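Local coordinates for protein phosphonate monoester hydrolase (Ruegeria pomeroyi, PDB 4UPK) that belongs to the sulfatase family of the alkaline phosphatase clan and is built as an assembly of four protein chains, at residues 93-97 / 431-435; 113-119 / 154-158; 467-471 / 501-506. One frame throughout, in Å; residues are numbered along the deposited sequence.

Interaction 1 of 3, residues 93-97 / 431-435; sequences QYAMN and SFSEL
Here the large alpha/beta part of the sulfatase fold meets the small antiparallel sheet that follows it in the chain. The short helix 95-98 faces strand 431-436, which is outermost, within this chain, in the four-stranded sheet. Tyr94 (phi/psi -70/153) occupies the N-cap position, Ala95 to Asn97 begin the helix, and Asn97 N bonds back to Tyr94 O (2.9 Å). Residues 431-435 form a regular beta strand (phi/psi about -130/150), so that Phe432 and Glu434 project toward the helix while Ser433 and Leu435 turn away. In the backbone register, Ala95 CA lies 6.8 Å from Glu434 CA.

The aromatic contact is T-shaped. Phe432 (chi1 t) directs its edge at the face of Tyr94 (chi1 m), with centroids 5.5 Å apart and planes at 88°; the closest atoms are Tyr94 CE1 and Phe432 CD2 at 3.8 Å. Tyr94 OH is bonded to Glu390. Met96, with chi1 p and the rest of its chain extended, adds a Met-aromatic contact: SD is 5.2 Å from the Phe432 centroid, and CE is 4.1 Å from Phe432 CE2. His512 of helix 499-515 touches both Met96 and Phe432.

Polar contacts converge on Glu434 (chi1 m, chi2 t), whose carboxylate binds one helix amide directly and another through water. Glu434 OE2 accepts from Met96 N (3.0 Å, 136°) and from a water (2.8 Å) that itself accepts from Ala95 N at 3.1 Å.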
loop_
_atom_site.group_PDB
_atom_site.type_symbol
_atom_site.label_atom_id
_atom_site.label_comp_id
_atom_site.label_asym_id
_atom_site.label_seq_id
_atom_site.Cartn_x
_atom_site.Cartn_y
_atom_site.Cartn_z
ATOM N N GLN A 93 -19.499 -0.081 13.051
ATOM C CA GLN A 93 -19.006 1.083 13.801
ATOM C C GLN A 93 -20.005 2.229 13.809
ATOM O O GLN A 93 -20.759 2.400 12.855
ATOM C CB GLN A 93 -17.704 1.631 13.173
ATOM C CG GLN A 93 -16.566 0.645 13.025
ATOM C CD GLN A 93 -15.330 1.283 12.440
ATOM O OE1 GLN A 93 -15.132 2.497 12.474
ATOM N NE2 GLN A 93 -14.430 0.469 11.944
ATOM N N TYR A 94 -19.941 3.066 14.846
ATOM C CA TYR A 94 -20.724 4.294 14.940
ATOM C C TYR A 94 -20.151 5.274 13.884
ATOM O O TYR A 94 -18.984 5.161 13.531
ATOM C CB TYR A 94 -20.586 4.914 16.346
ATOM C CG TYR A 94 -21.285 4.134 17.440
ATOM C CD1 TYR A 94 -22.674 4.089 17.514
ATOM C CD2 TYR A 94 -20.560 3.531 18.466
ATOM C CE1 TYR A 94 -23.322 3.414 18.546
ATOM C CE2 TYR A 94 -21.195 2.825 19.486
ATOM C CZ TYR A 94 -22.577 2.772 19.527
ATOM O OH TYR A 94 -23.196 2.049 20.521
ATOM N N ALA A 95 -20.973 6.195 13.376
ATOM C CA ALA A 95 -20.580 7.220 12.419
ATOM C C ALA A 95 -19.420 8.059 12.974
ATOM O O ALA A 95 -18.629 8.543 12.169
ATOM C CB ALA A 95 -21.776 8.113 12.084
ATOM N N MET A 96 -19.313 8.236 14.344
ATOM C CA MET A 96 -18.220 8.981 15.005
ATOM C C MET A 96 -16.876 8.291 14.792
ATOM O O MET A 96 -15.837 8.926 14.856
ATOM C CB MET A 96 -18.499 9.283 16.506
ATOM C CG MET A 96 -18.721 8.066 17.392
ATOM S SD MET A 96 -19.240 8.556 19.058
ATOM C CE MET A 96 -19.510 6.958 19.775
ATOM N N ASN A 97 -16.917 6.998 14.490
ATOM C CA ASN A 97 -15.745 6.188 14.225
ATOM C C ASN A 97 -15.485 5.964 12.725
ATOM O O ASN A 97 -14.352 6.207 12.261
ATOM C CB ASN A 97 -15.821 4.878 15.014
ATOM C CG ASN A 97 -15.646 5.117 16.496
ATOM O OD1 ASN A 97 -14.988 6.066 16.918
ATOM N ND2 ASN A 97 -16.239 4.285 17.320
ATOM N N SER A 431 -29.934 3.280 23.597
ATOM C CA SER A 431 -29.443 3.216 22.221
ATOM C C SER A 431 -28.912 4.601 21.828
ATOM O O SER A 431 -29.248 5.621 22.440
ATOM C CB SER A 431 -30.511 2.691 21.257
ATOM O OG SER A 431 -31.591 3.602 21.132
ATOM N N PHE A 432 -28.031 4.623 20.849
ATOM C CA PHE A 432 -27.370 5.842 20.430
ATOM C C PHE A 432 -27.405 6.029 18.889
ATOM O O PHE A 432 -27.026 5.119 18.136
ATOM C CB PHE A 432 -25.916 5.800 20.967
ATOM C CG PHE A 432 -25.063 6.991 20.632
ATOM C CD1 PHE A 432 -25.069 8.121 21.443
ATOM C CD2 PHE A 432 -24.214 6.966 19.533
ATOM C CE1 PHE A 432 -24.252 9.204 21.157
ATOM C CE2 PHE A 432 -23.396 8.044 19.250
ATOM C CZ PHE A 432 -23.433 9.164 20.050
ATOM N N SER A 433 -27.807 7.219 18.443
ATOM C CA SER A 433 -27.846 7.577 17.021
ATOM C C SER A 433 -27.166 8.915 16.769
ATOM O O SER A 433 -27.090 9.740 17.660
ATOM C CB SER A 433 -29.282 7.605 16.486
ATOM O OG SER A 433 -29.907 6.352 16.686
ATOM N N GLU A 434 -26.671 9.119 15.557
ATOM C CA GLU A 434 -26.001 10.343 15.138
ATOM C C GLU A 434 -26.539 10.842 13.790
ATOM O O GLU A 434 -27.021 10.059 12.964
ATOM C CB GLU A 434 -24.482 10.128 15.018
ATOM C CG GLU A 434 -23.761 9.914 16.331
ATOM C CD GLU A 434 -22.271 9.722 16.148
ATOM O OE1 GLU A 434 -21.550 10.736 16.014
ATOM O OE2 GLU A 434 -21.847 8.559 15.980
ATOM N N LEU A 435 -26.413 12.150 13.560
ATOM C CA LEU A 435 -26.817 12.777 12.301
ATOM C C LEU A 435 -25.862 13.916 12.045
ATOM O O LEU A 435 -25.207 14.384 12.970
ATOM C CB LEU A 435 -28.288 13.283 12.400
ATOM C CG LEU A 435 -29.009 13.679 11.099
ATOM C CD1 LEU A 435 -29.454 12.454 10.307
ATOM C CD2 LEU A 435 -30.237 14.540 11.406
HETATM O O HOH W 1 -23.455 6.349 15.206
#

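Interaction 2 of 3, residues 113-119 / 154-158; sequences NIATEMR and MRGFH
The start of helix 114-120 rests on a type II beta turn, Met154 to Phe157, closed by Phe157 N donating to Met154 O (3.1 Å). Gly156 (phi/psi 106/-30) lies 4.9 Å from Ala115, CA to CA; a CB at this position would collide with Ala115 CB, and the backbone angles by themselves favour glycine.

Asn113 (chi1 p) serves both segments. Its OD1 accepts from Thr116 N (2.9 Å), Thr116 OG1 accepts in return from Asn113 N (2.9 Å), and Asn113 ND2 donates across to Arg155 O (3.2 Å, 152°). The next carbonyl of the turn is taken up further along the helix: Arg119 NE donates to Gly156 O at 2.8 Å (154°), and Arg119 NH2 adds a weak bond to Gly156 O at 3.2 Å. Arg119 NH1 is paired with Asp144 of the third subunit, and His158 NE2 bonds Glu159 of that subunit, so this edge borders the assembly interface. Arg155 points its guanidinium to the carbonyl of His109.

Beside these bonds, Ala115 CB lies over the Phe157 ring as a CH-pi contact, 3.8 Å from the centroid and 18° off the normal, while Ile114 CG2 meets Phe157 CZ at 3.9 Å. The Phe157 side chain continues onto Pro125 and Leu127. Reciprocal bonding between Asn113 and Thr116 is the capping box of a helix N-terminus, here joined to the turn that leads into strand 158-162.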
loop_
_atom_site.group_PDB
_atom_site.type_symbol
_atom_site.label_atom_id
_atom_site.label_comp_id
_atom_site.label_asym_id
_atom_site.label_seq_id
_atom_site.Cartn_x
_atom_site.Cartn_y
_atom_site.Cartn_z
ATOM N N ASN A 113 -14.827 -4.352 7.015
ATOM C CA ASN A 113 -16.264 -4.427 6.778
ATOM C C ASN A 113 -16.703 -5.884 6.741
ATOM O O ASN A 113 -15.845 -6.772 6.799
ATOM C CB ASN A 113 -16.687 -3.630 5.528
ATOM C CG ASN A 113 -16.089 -4.088 4.211
ATOM O OD1 ASN A 113 -16.282 -5.217 3.759
ATOM N ND2 ASN A 113 -15.440 -3.181 3.506
ATOM N N ILE A 114 -18.029 -6.141 6.677
ATOM C CA ILE A 114 -18.581 -7.501 6.632
ATOM C C ILE A 114 -18.021 -8.332 5.453
ATOM O O ILE A 114 -17.720 -9.496 5.650
ATOM C CB ILE A 114 -20.145 -7.531 6.758
ATOM C CG1 ILE A 114 -20.709 -8.959 7.028
ATOM C CG2 ILE A 114 -20.855 -6.864 5.570
ATOM C CD1 ILE A 114 -20.383 -9.545 8.408
ATOM N N ALA A 115 -17.834 -7.725 4.268
ATOM C CA ALA A 115 -17.329 -8.415 3.077
ATOM C C ALA A 115 -15.845 -8.806 3.202
ATOM O O ALA A 115 -15.496 -9.964 2.955
ATOM C CB ALA A 115 -17.573 -7.578 1.829
ATOM N N THR A 116 -14.982 -7.859 3.630
ATOM C CA THR A 116 -13.546 -8.108 3.824
ATOM C C THR A 116 -13.308 -9.200 4.870
ATOM O O THR A 116 -12.456 -10.068 4.673
ATOM C CB THR A 116 -12.793 -6.820 4.176
ATOM O OG1 THR A 116 -13.358 -6.239 5.354
ATOM C CG2 THR A 116 -12.773 -5.813 3.026
ATOM N N GLU A 117 -14.087 -9.169 5.961
ATOM C CA GLU A 117 -13.990 -10.141 7.043
ATOM C C GLU A 117 -14.547 -11.505 6.655
ATOM O O GLU A 117 -13.943 -12.508 7.022
ATOM C CB GLU A 117 -14.564 -9.594 8.359
ATOM C CG GLU A 117 -13.865 -8.352 8.899
ATOM C CD GLU A 117 -12.360 -8.263 8.746
ATOM O OE1 GLU A 117 -11.636 -8.935 9.519
ATOM O OE2 GLU A 117 -11.903 -7.510 7.854
ATOM N N MET A 118 -15.652 -11.545 5.869
ATOM C CA MET A 118 -16.237 -12.781 5.340
ATOM C C MET A 118 -15.318 -13.427 4.306
ATOM O O MET A 118 -15.307 -14.650 4.208
ATOM C CB MET A 118 -17.647 -12.567 4.760
ATOM C CG MET A 118 -18.734 -12.393 5.833
ATOM S SD MET A 118 -19.092 -13.877 6.807
ATOM C CE MET A 118 -20.213 -14.731 5.723
ATOM N N ARG A 119 -14.518 -12.620 3.567
ATOM C CA ARG A 119 -13.532 -13.110 2.595
ATOM C C ARG A 119 -12.410 -13.891 3.287
ATOM O O ARG A 119 -11.894 -14.869 2.722
ATOM C CB ARG A 119 -12.952 -11.963 1.763
ATOM C CG ARG A 119 -13.878 -11.520 0.643
ATOM C CD ARG A 119 -13.090 -10.826 -0.435
ATOM N NE ARG A 119 -13.936 -10.469 -1.567
ATOM C CZ ARG A 119 -13.619 -10.670 -2.842
ATOM N NH1 ARG A 119 -12.476 -11.268 -3.164
ATOM N NH2 ARG A 119 -14.447 -10.289 -3.803
ATOM N N MET A 154 -19.065 -1.363 -2.064
ATOM C CA MET A 154 -18.049 -1.463 -1.033
ATOM C C MET A 154 -17.021 -2.551 -1.375
ATOM O O MET A 154 -17.380 -3.616 -1.882
ATOM C CB MET A 154 -18.738 -1.782 0.304
ATOM C CG MET A 154 -17.833 -1.768 1.499
ATOM S SD MET A 154 -18.773 -2.102 3.005
ATOM C CE MET A 154 -18.925 -0.481 3.664
ATOM N N ARG A 155 -15.740 -2.252 -1.077
ATOM C CA ARG A 155 -14.567 -3.104 -1.206
ATOM C C ARG A 155 -14.842 -4.463 -0.540
ATOM O O ARG A 155 -15.255 -4.510 0.628
ATOM C CB ARG A 155 -13.377 -2.411 -0.506
ATOM C CG ARG A 155 -12.077 -3.197 -0.520
ATOM C CD ARG A 155 -11.069 -2.689 0.487
ATOM N NE ARG A 155 -9.854 -3.503 0.427
ATOM C CZ ARG A 155 -8.718 -3.224 1.058
ATOM N NH1 ARG A 155 -8.620 -2.138 1.818
ATOM N NH2 ARG A 155 -7.665 -4.023 0.926
ATOM N N GLY A 156 -14.622 -5.540 -1.297
ATOM C CA GLY A 156 -14.841 -6.895 -0.820
ATOM C C GLY A 156 -16.084 -7.528 -1.405
ATOM O O GLY A 156 -16.126 -8.746 -1.576
ATOM N N PHE A 157 -17.112 -6.714 -1.721
ATOM C CA PHE A 157 -18.356 -7.214 -2.306
ATOM C C PHE A 157 -18.188 -7.539 -3.765
ATOM O O PHE A 157 -17.587 -6.768 -4.520
ATOM C CB PHE A 157 -19.533 -6.238 -2.104
ATOM C CG PHE A 157 -20.236 -6.347 -0.771
ATOM C CD1 PHE A 157 -21.143 -7.374 -0.524
ATOM C CD2 PHE A 157 -19.993 -5.427 0.239
ATOM C CE1 PHE A 157 -21.787 -7.490 0.719
ATOM C CE2 PHE A 157 -20.638 -5.537 1.481
ATOM C CZ PHE A 157 -21.537 -6.566 1.710
ATOM N N HIS A 158 -18.708 -8.704 -4.159
ATOM C CA HIS A 158 -18.667 -9.146 -5.530
ATOM C C HIS A 158 -20.073 -8.916 -6.071
ATOM O O HIS A 158 -21.040 -9.557 -5.646
ATOM C CB HIS A 158 -18.207 -10.599 -5.663
ATOM C CG HIS A 158 -17.826 -10.957 -7.067
ATOM N ND1 HIS A 158 -16.506 -10.910 -7.489
ATOM C CD2 HIS A 158 -18.605 -11.344 -8.104
ATOM C CE1 HIS A 158 -16.520 -11.282 -8.760
ATOM N NE2 HIS A 158 -17.761 -11.565 -9.174
#

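Interaction 3 of 3, residues 467-471 / 501-506; sequences FTLVE and DLARLS
Strand 467-472 lies across helix 499-515, the local axes 9.2 Å apart at closest approach and crossing at -72°. Leu469 and Leu505 mark the register, their CA atoms 6.9 Å apart. The extended strand points Phe467, Leu469 and Glu471 at the helix.

Leu505 (chi1 m, chi2 t) is the main projection from the helix: its CD1 tucks against Phe467 CB at 3.4 Å, and Leu462 and Leu480 border it. Leu469 (chi1 t, chi2 p) fits the hollow bordered by Leu502, Leu505 and Ser506, CD1 meeting Leu502 CD1 at 3.7 Å and CD2 lying 3.6 Å from both Leu505 C and Ser506 N. Phe467 (chi1 m) spreads its ring beside the preceding helical turn; Asp501 CB lies 4.2 Å from the ring centroid, off-centre, as a CH-pi contact. Arg504 NH2 flanks the ring, 3.8 Å from Phe467 CE2, and forms a salt bridge with Asp501 OD1 (3.3 Å); Asp501 OD2 bonds His498.

At the far end, Ser506 OG donates to Glu471 OE2 (2.6 Å); that oxygen also pairs with Arg507 of the second subunit. A helix laid steeply across one face of an antiparallel sheet is the layout of the smaller C-terminal part of sulfatase-family folds.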
loop_
_atom_site.group_PDB
_atom_site.type_symbol
_atom_site.label_atom_id
_atom_site.label_comp_id
_atom_site.label_asym_id
_atom_site.label_seq_id
_atom_site.Cartn_x
_atom_site.Cartn_y
_atom_site.Cartn_z
ATOM N N PHE A 467 -36.351 8.615 28.959
ATOM C CA PHE A 467 -36.091 9.802 28.160
ATOM C C PHE A 467 -35.371 9.587 26.854
ATOM O O PHE A 467 -34.711 8.565 26.640
ATOM C CB PHE A 467 -35.296 10.821 28.985
ATOM C CG PHE A 467 -35.949 11.381 30.230
ATOM C CD1 PHE A 467 -36.786 12.487 30.157
ATOM C CD2 PHE A 467 -35.652 10.862 31.484
ATOM C CE1 PHE A 467 -37.351 13.041 31.316
ATOM C CE2 PHE A 467 -36.215 11.420 32.640
ATOM C CZ PHE A 467 -37.083 12.490 32.542
ATOM N N THR A 468 -35.485 10.597 25.974
ATOM C CA THR A 468 -34.736 10.725 24.729
ATOM C C THR A 468 -34.106 12.104 24.792
ATOM O O THR A 468 -34.799 13.099 24.997
ATOM C CB THR A 468 -35.573 10.482 23.466
ATOM O OG1 THR A 468 -36.039 9.140 23.474
ATOM C CG2 THR A 468 -34.770 10.726 22.175
ATOM N N LEU A 469 -32.792 12.137 24.682
ATOM C CA LEU A 469 -31.999 13.350 24.703
ATOM C C LEU A 469 -31.399 13.583 23.301
ATOM O O LEU A 469 -30.895 12.644 22.680
ATOM C CB LEU A 469 -30.875 13.232 25.767
ATOM C CG LEU A 469 -29.765 14.304 25.723
ATOM C CD1 LEU A 469 -30.207 15.615 26.365
ATOM C CD2 LEU A 469 -28.548 13.807 26.360
ATOM N N VAL A 470 -31.465 14.843 22.821
ATOM C CA VAL A 470 -30.869 15.279 21.564
ATOM C C VAL A 470 -29.859 16.384 21.915
ATOM O O VAL A 470 -30.215 17.352 22.582
ATOM C CB VAL A 470 -31.900 15.739 20.499
ATOM C CG1 VAL A 470 -31.206 16.259 19.237
ATOM C CG2 VAL A 470 -32.898 14.621 20.149
ATOM N N GLU A 471 -28.590 16.226 21.485
ATOM C CA GLU A 471 -27.546 17.232 21.709
ATOM C C GLU A 471 -26.890 17.604 20.396
ATOM O O GLU A 471 -26.575 16.721 19.593
ATOM C CB GLU A 471 -26.494 16.731 22.707
ATOM C CG GLU A 471 -27.021 16.579 24.129
ATOM C CD GLU A 471 -26.994 17.814 25.006
ATOM O OE1 GLU A 471 -26.768 18.931 24.481
ATOM O OE2 GLU A 471 -27.186 17.654 26.233
ATOM N N ASP A 501 -32.403 15.597 35.170
ATOM C CA ASP A 501 -32.508 14.500 34.202
ATOM C C ASP A 501 -31.662 14.817 32.993
ATOM O O ASP A 501 -30.928 13.947 32.520
ATOM C CB ASP A 501 -33.956 14.249 33.773
ATOM C CG ASP A 501 -34.918 13.867 34.880
ATOM O OD1 ASP A 501 -34.622 12.906 35.625
ATOM O OD2 ASP A 501 -36.021 14.437 34.918
ATOM N N LEU A 502 -31.737 16.087 32.514
ATOM C CA LEU A 502 -30.979 16.635 31.376
ATOM C C LEU A 502 -29.466 16.496 31.612
ATOM O O LEU A 502 -28.756 15.990 30.736
ATOM C CB LEU A 502 -31.379 18.120 31.144
ATOM C CG LEU A 502 -30.760 18.874 29.950
ATOM C CD1 LEU A 502 -31.265 18.323 28.629
ATOM C CD2 LEU A 502 -31.068 20.353 30.036
ATOM N N ALA A 503 -28.985 16.916 32.807
ATOM C CA ALA A 503 -27.575 16.833 33.178
ATOM C C ALA A 503 -27.067 15.375 33.263
ATOM O O ALA A 503 -25.949 15.077 32.810
ATOM C CB ALA A 503 -27.338 17.577 34.488
ATOM N N ARG A 504 -27.890 14.478 33.843
ATOM C CA ARG A 504 -27.603 13.050 34.021
ATOM C C ARG A 504 -27.498 12.315 32.673
ATOM O O ARG A 504 -26.555 11.534 32.466
ATOM C CB ARG A 504 -28.675 12.404 34.931
ATOM C CG ARG A 504 -28.514 10.882 35.130
ATOM C CD ARG A 504 -29.612 10.272 35.986
ATOM N NE ARG A 504 -30.948 10.676 35.547
ATOM C CZ ARG A 504 -31.675 10.042 34.636
ATOM N NH1 ARG A 504 -31.217 8.934 34.058
ATOM N NH2 ARG A 504 -32.866 10.507 34.294
ATOM N N LEU A 505 -28.469 12.568 31.756
ATOM C CA LEU A 505 -28.491 11.953 30.420
ATOM C C LEU A 505 -27.363 12.446 29.525
ATOM O O LEU A 505 -26.805 11.656 28.758
ATOM C CB LEU A 505 -29.847 12.144 29.732
ATOM C CG LEU A 505 -30.991 11.339 30.318
ATOM C CD1 LEU A 505 -32.267 12.003 30.034
ATOM C CD2 LEU A 505 -30.987 9.913 29.802
ATOM N N SER A 506 -27.043 13.751 29.607
ATOM C CA SER A 506 -25.956 14.371 28.847
ATOM C C SER A 506 -24.576 13.823 29.298
ATOM O O SER A 506 -23.694 13.627 28.454
ATOM C CB SER A 506 -26.035 15.891 28.958
ATOM O OG SER A 506 -25.479 16.502 27.808
#

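In the fold
Interactions 1 and 3 both reach the same four-stranded antiparallel sheet, at strand 431-436 and at strand 467-472, with strand 458-463 lying between them. Their centres are 16 Å apart and their nearest atoms about 7 Å. Helix 499-515 ties them together: its 501-506 part makes interaction 3, and a later part of the same helix packs on interaction 1. Interaction 2 is nested inside the loop closed by interaction 1, its helix 114-120 following helix 95-98 in the chain. It sits in the larger sheet region, its centre 21 Å from that of interaction 1 and 37 Å from that of interaction 3. The second subunit adjoins interactions 1 and 3, the third interaction 2.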